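Pumilio homolog 23 (Arabidopsis thaliana, PDB 5WZJ) binds RNA sequence-specifically through pumilio repeats, recognising 18S rRNA, and is thought to regulate translation and mRNA stability. Local coordinates at residues Glu393-Leu405 / Ile444-Ala456. Numbering follows the deposited sequence.
Sequences ESRISILPRLLFL and IQPYITSLTSMKA
The hydroxyl of S450 is held by two hydrogen bonds: OG donates to I396 O at 2.7 Å and accepts the amide of L399, whose N lies 3.1 Å from OG in a nearly straight bond (163°). OG approaches the I396 carbonyl from well out of its plane. With OG anti to the backbone N (chi1 177°), S450 reaches into the first turn of helix 398-403, and its CB presses tightly on I398 CG2 at 3.4 Å. Without the hydroxyl, as with an alanine here, I396 O and the L399 amide would probably lose the partner they share. A water adds a second polar link, donating to both R395 O and P446 O. In the right-handed superhelix of packed pumilio repeats, helices 398-403 and 445-453 cross almost perpendicularly (-85°), their axes 8.8 Å apart at closest approach. L399 fills the crossing: its CG lies 3.8 Å from L451 CB, while its CB meets the sulfur of M454. L402 CD1 comes to the edge of the Y447 ring, 4.0 Å from CE2, and I398 CG1 touches the same ring atom; the Y447 hydroxyl bonds to C381 O. At the outer margin I396 CD1 rests against T449 CG2 and S453, and the R395 guanidinium passes P446 CG on its way to a salt bridge with E382.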
loop_
_atom_site.group_PDB
_atom_site.type_symbol
_atom_site.label_atom_id
_atom_site.label_comp_id
_atom_site.label_asym_id
_atom_site.label_seq_id
_atom_site.Cartn_x
_atom_site.Cartn_y
_atom_site.Cartn_z
ATOM N N GLU A 393 -26.920 -24.956 -11.899
ATOM C CA GLU A 393 -27.873 -23.869 -12.086
ATOM C C GLU A 393 -27.433 -22.602 -11.365
ATOM O O GLU A 393 -27.738 -21.495 -11.823
ATOM C CB GLU A 393 -29.267 -24.302 -11.615
ATOM C CG GLU A 393 -29.331 -24.810 -10.177
ATOM C CD GLU A 393 -29.074 -26.314 -10.048
ATOM O OE1 GLU A 393 -28.471 -26.917 -10.968
ATOM O OE2 GLU A 393 -29.480 -26.891 -9.016
ATOM N N SER A 394 -26.700 -22.738 -10.254
ATOM C CA SER A 394 -26.269 -21.559 -9.508
ATOM C C SER A 394 -25.136 -20.790 -10.191
ATOM O O SER A 394 -24.829 -19.669 -9.763
ATOM C CB SER A 394 -25.854 -21.962 -8.081
ATOM O OG SER A 394 -24.656 -22.723 -8.066
ATOM N N ARG A 395 -24.530 -21.342 -11.257
ATOM C CA ARG A 395 -23.376 -20.696 -11.891
ATOM C C ARG A 395 -23.731 -19.368 -12.556
ATOM O O ARG A 395 -22.859 -18.499 -12.691
ATOM C CB ARG A 395 -22.736 -21.637 -12.915
ATOM C CG ARG A 395 -22.008 -22.813 -12.276
ATOM C CD ARG A 395 -21.641 -23.870 -13.295
ATOM N NE ARG A 395 -20.573 -23.449 -14.197
ATOM C CZ ARG A 395 -19.278 -23.641 -13.955
ATOM N NH1 ARG A 395 -18.372 -23.253 -14.844
ATOM N NH2 ARG A 395 -18.888 -24.219 -12.813
ATOM N N ILE A 396 -24.989 -19.181 -12.976
ATOM C CA ILE A 396 -25.393 -17.906 -13.567
ATOM C C ILE A 396 -25.269 -16.762 -12.557
ATOM O O ILE A 396 -25.209 -15.589 -12.942
ATOM C CB ILE A 396 -26.834 -18.012 -14.133
ATOM C CG1 ILE A 396 -27.195 -16.785 -14.978
ATOM C CG2 ILE A 396 -27.830 -18.185 -13.007
ATOM C CD1 ILE A 396 -26.428 -16.678 -16.286
ATOM N N SER A 397 -25.190 -17.079 -11.267
ATOM C CA SER A 397 -25.128 -16.074 -10.215
ATOM C C SER A 397 -23.705 -15.802 -9.737
ATOM O O SER A 397 -23.522 -15.214 -8.666
ATOM C CB SER A 397 -26.012 -16.499 -9.040
ATOM O OG SER A 397 -27.374 -16.456 -9.424
ATOM N N ILE A 398 -22.692 -16.212 -10.499
ATOM C CA ILE A 398 -21.327 -16.042 -10.010
ATOM C C ILE A 398 -21.017 -14.563 -9.775
ATOM O O ILE A 398 -20.393 -14.203 -8.771
ATOM C CB ILE A 398 -20.323 -16.719 -10.964
ATOM C CG1 ILE A 398 -18.890 -16.532 -10.463
ATOM C CG2 ILE A 398 -20.458 -16.184 -12.354
ATOM C CD1 ILE A 398 -18.642 -17.153 -9.101
ATOM N N LEU A 399 -21.477 -13.676 -10.669
ATOM C CA LEU A 399 -21.177 -12.256 -10.493
ATOM C C LEU A 399 -21.840 -11.685 -9.260
ATOM O O LEU A 399 -21.129 -11.108 -8.401
ATOM C CB LEU A 399 -21.533 -11.473 -11.766
ATOM C CG LEU A 399 -20.370 -10.766 -12.470
ATOM C CD1 LEU A 399 -19.646 -9.794 -11.520
ATOM C CD2 LEU A 399 -19.389 -11.793 -13.047
ATOM N N PRO A 400 -23.163 -11.774 -9.055
ATOM C CA PRO A 400 -23.755 -11.232 -7.825
ATOM C C PRO A 400 -23.120 -11.769 -6.553
ATOM O O PRO A 400 -22.927 -11.014 -5.593
ATOM C CB PRO A 400 -25.231 -11.651 -7.918
ATOM C CG PRO A 400 -25.494 -11.825 -9.362
ATOM C CD PRO A 400 -24.199 -12.342 -9.949
ATOM N N ARG A 401 -22.791 -13.060 -6.519
ATOM C CA ARG A 401 -22.239 -13.622 -5.295
ATOM C C ARG A 401 -20.843 -13.086 -5.010
ATOM O O ARG A 401 -20.492 -12.886 -3.846
ATOM C CB ARG A 401 -22.236 -15.148 -5.372
ATOM C CG ARG A 401 -23.653 -15.743 -5.422
ATOM C CD ARG A 401 -23.638 -17.237 -5.586
ATOM N NE ARG A 401 -24.996 -17.774 -5.634
ATOM C CZ ARG A 401 -25.294 -19.068 -5.556
ATOM N NH1 ARG A 401 -24.327 -19.970 -5.417
ATOM N NH2 ARG A 401 -26.562 -19.459 -5.608
ATOM N N LEU A 402 -20.043 -12.825 -6.045
ATOM C CA LEU A 402 -18.714 -12.273 -5.795
ATOM C C LEU A 402 -18.777 -10.787 -5.467
ATOM O O LEU A 402 -18.013 -10.304 -4.624
ATOM C CB LEU A 402 -17.801 -12.512 -6.998
ATOM C CG LEU A 402 -17.188 -13.912 -7.097
ATOM C CD1 LEU A 402 -16.583 -14.127 -8.467
ATOM C CD2 LEU A 402 -16.146 -14.142 -6.010
ATOM N N LEU A 403 -19.679 -10.045 -6.121
ATOM C CA LEU A 403 -19.880 -8.641 -5.759
ATOM C C LEU A 403 -20.245 -8.466 -4.290
ATOM O O LEU A 403 -19.870 -7.462 -3.673
ATOM C CB LEU A 403 -20.971 -8.019 -6.633
ATOM C CG LEU A 403 -20.650 -7.861 -8.118
ATOM C CD1 LEU A 403 -21.932 -7.465 -8.855
ATOM C CD2 LEU A 403 -19.522 -6.819 -8.324
ATOM N N PHE A 404 -20.987 -9.415 -3.717
ATOM C CA PHE A 404 -21.410 -9.329 -2.324
ATOM C C PHE A 404 -20.895 -10.536 -1.557
ATOM O O PHE A 404 -21.661 -11.190 -0.842
ATOM C CB PHE A 404 -22.938 -9.275 -2.202
ATOM C CG PHE A 404 -23.565 -8.025 -2.742
ATOM C CD1 PHE A 404 -23.412 -6.815 -2.089
ATOM C CD2 PHE A 404 -24.350 -8.071 -3.883
ATOM C CE1 PHE A 404 -24.006 -5.665 -2.574
ATOM C CE2 PHE A 404 -24.949 -6.931 -4.376
ATOM C CZ PHE A 404 -24.782 -5.721 -3.720
ATOM N N LEU A 405 -19.603 -10.837 -1.713
ATOM C CA LEU A 405 -19.031 -12.090 -1.223
ATOM C C LEU A 405 -19.352 -12.343 0.252
ATOM O O LEU A 405 -19.710 -13.468 0.629
ATOM C CB LEU A 405 -17.519 -12.066 -1.466
ATOM C CG LEU A 405 -16.633 -13.307 -1.512
ATOM C CD1 LEU A 405 -17.206 -14.382 -2.417
ATOM C CD2 LEU A 405 -15.249 -12.894 -2.009
ATOM N N ILE A 444 -12.992 -17.220 -19.238
ATOM C CA ILE A 444 -13.900 -16.582 -18.294
ATOM C C ILE A 444 -15.301 -16.463 -18.874
ATOM O O ILE A 444 -16.055 -15.560 -18.495
ATOM C CB ILE A 444 -13.362 -15.195 -17.883
ATOM C CG1 ILE A 444 -13.190 -14.322 -19.122
ATOM C CG2 ILE A 444 -12.021 -15.349 -17.139
ATOM C CD1 ILE A 444 -12.942 -12.847 -18.832
ATOM N N GLN A 445 -15.674 -17.370 -19.782
ATOM C CA GLN A 445 -17.031 -17.326 -20.329
ATOM C C GLN A 445 -18.122 -17.320 -19.254
ATOM O O GLN A 445 -19.078 -16.539 -19.394
ATOM C CB GLN A 445 -17.224 -18.481 -21.329
ATOM C CG GLN A 445 -16.440 -18.247 -22.630
ATOM C CD GLN A 445 -16.942 -17.023 -23.386
ATOM O OE1 GLN A 445 -18.089 -17.002 -23.834
ATOM N NE2 GLN A 445 -16.096 -15.990 -23.522
ATOM N N PRO A 446 -18.051 -18.111 -18.180
ATOM C CA PRO A 446 -19.097 -18.009 -17.147
ATOM C C PRO A 446 -19.207 -16.617 -16.537
ATOM O O PRO A 446 -20.317 -16.193 -16.183
ATOM C CB PRO A 446 -18.660 -19.040 -16.095
ATOM C CG PRO A 446 -17.730 -19.970 -16.807
ATOM C CD PRO A 446 -17.055 -19.154 -17.855
ATOM N N TYR A 447 -18.092 -15.887 -16.409
ATOM C CA TYR A 447 -18.156 -14.557 -15.804
ATOM C C TYR A 447 -18.777 -13.552 -16.760
ATOM O O TYR A 447 -19.587 -12.715 -16.345
ATOM C CB TYR A 447 -16.758 -14.091 -15.378
ATOM C CG TYR A 447 -16.122 -14.994 -14.358
ATOM C CD1 TYR A 447 -15.439 -16.142 -14.759
ATOM C CD2 TYR A 447 -16.210 -14.717 -12.993
ATOM C CE1 TYR A 447 -14.848 -16.978 -13.841
ATOM C CE2 TYR A 447 -15.622 -15.567 -12.051
ATOM C CZ TYR A 447 -14.937 -16.698 -12.492
ATOM O OH TYR A 447 -14.336 -17.559 -11.594
ATOM N N ILE A 448 -18.397 -13.618 -18.043
ATOM C CA ILE A 448 -18.957 -12.710 -19.044
ATOM C C ILE A 448 -20.458 -12.937 -19.183
ATOM O O ILE A 448 -21.249 -11.983 -19.241
ATOM C CB ILE A 448 -18.244 -12.894 -20.395
ATOM C CG1 ILE A 448 -16.789 -12.434 -20.310
ATOM C CG2 ILE A 448 -18.972 -12.133 -21.497
ATOM C CD1 ILE A 448 -15.920 -12.936 -21.460
ATOM N N THR A 449 -20.874 -14.206 -19.252
ATOM C CA THR A 449 -22.303 -14.495 -19.370
ATOM C C THR A 449 -23.057 -14.026 -18.129
ATOM O O THR A 449 -24.114 -13.395 -18.238
ATOM C CB THR A 449 -22.525 -15.993 -19.615
ATOM O OG1 THR A 449 -22.163 -16.308 -20.971
ATOM C CG2 THR A 449 -23.981 -16.364 -19.382
ATOM N N SER A 450 -22.503 -14.287 -16.942
ATOM C CA SER A 450 -23.184 -13.905 -15.708
ATOM C C SER A 450 -23.306 -12.392 -15.590
ATOM O O SER A 450 -24.366 -11.876 -15.210
ATOM C CB SER A 450 -22.439 -14.481 -14.501
ATOM O OG SER A 450 -23.030 -14.069 -13.272
ATOM N N LEU A 451 -22.229 -11.661 -15.905
ATOM C CA LEU A 451 -22.287 -10.203 -15.798
ATOM C C LEU A 451 -23.261 -9.615 -16.813
ATOM O O LEU A 451 -24.071 -8.744 -16.472
ATOM C CB LEU A 451 -20.899 -9.582 -15.992
ATOM C CG LEU A 451 -20.867 -8.041 -15.945
ATOM C CD1 LEU A 451 -21.177 -7.519 -14.541
ATOM C CD2 LEU A 451 -19.522 -7.484 -16.408
ATOM N N THR A 452 -23.168 -10.043 -18.081
ATOM C CA THR A 452 -24.032 -9.438 -19.099
ATOM C C THR A 452 -25.475 -9.911 -19.006
ATOM O O THR A 452 -26.343 -9.290 -19.632
ATOM C CB THR A 452 -23.525 -9.710 -20.516
ATOM O OG1 THR A 452 -23.480 -11.124 -20.751
ATOM C CG2 THR A 452 -22.139 -9.103 -20.719
ATOM N N SER A 453 -25.745 -10.986 -18.255
ATOM C CA SER A 453 -27.113 -11.450 -18.016
ATOM C C SER A 453 -27.817 -10.704 -16.901
ATOM O O SER A 453 -29.044 -10.776 -16.823
ATOM C CB SER A 453 -27.142 -12.937 -17.644
ATOM O OG SER A 453 -26.770 -13.733 -18.752
ATOM N N MET A 454 -27.079 -10.051 -16.003
ATOM C CA MET A 454 -27.707 -9.408 -14.856
ATOM C C MET A 454 -28.744 -8.400 -15.334
ATOM O O MET A 454 -28.553 -7.721 -16.347
ATOM C CB MET A 454 -26.656 -8.714 -13.974
ATOM C CG MET A 454 -25.799 -9.672 -13.142
ATOM S SD MET A 454 -24.400 -8.822 -12.365
ATOM C CE MET A 454 -25.218 -7.490 -11.505
ATOM N N LYS A 455 -29.857 -8.318 -14.611
ATOM C CA LYS A 455 -30.926 -7.443 -15.053
ATOM C C LYS A 455 -30.530 -5.990 -14.830
ATOM O O LYS A 455 -29.624 -5.674 -14.047
ATOM C CB LYS A 455 -32.233 -7.775 -14.329
ATOM C CG LYS A 455 -32.168 -7.618 -12.822
ATOM C CD LYS A 455 -33.479 -8.071 -12.180
ATOM C CE LYS A 455 -33.402 -8.015 -10.665
ATOM N NZ LYS A 455 -34.679 -8.438 -10.015
ATOM N N ALA A 456 -31.228 -5.100 -15.541
ATOM C CA ALA A 456 -30.845 -3.691 -15.592
ATOM C C ALA A 456 -30.677 -3.098 -14.201
ATOM O O ALA A 456 -29.701 -2.383 -13.938
ATOM C CB ALA A 456 -31.887 -2.895 -16.397
HETATM O O HOH W 1 -22.269 -18.238 -15.282
#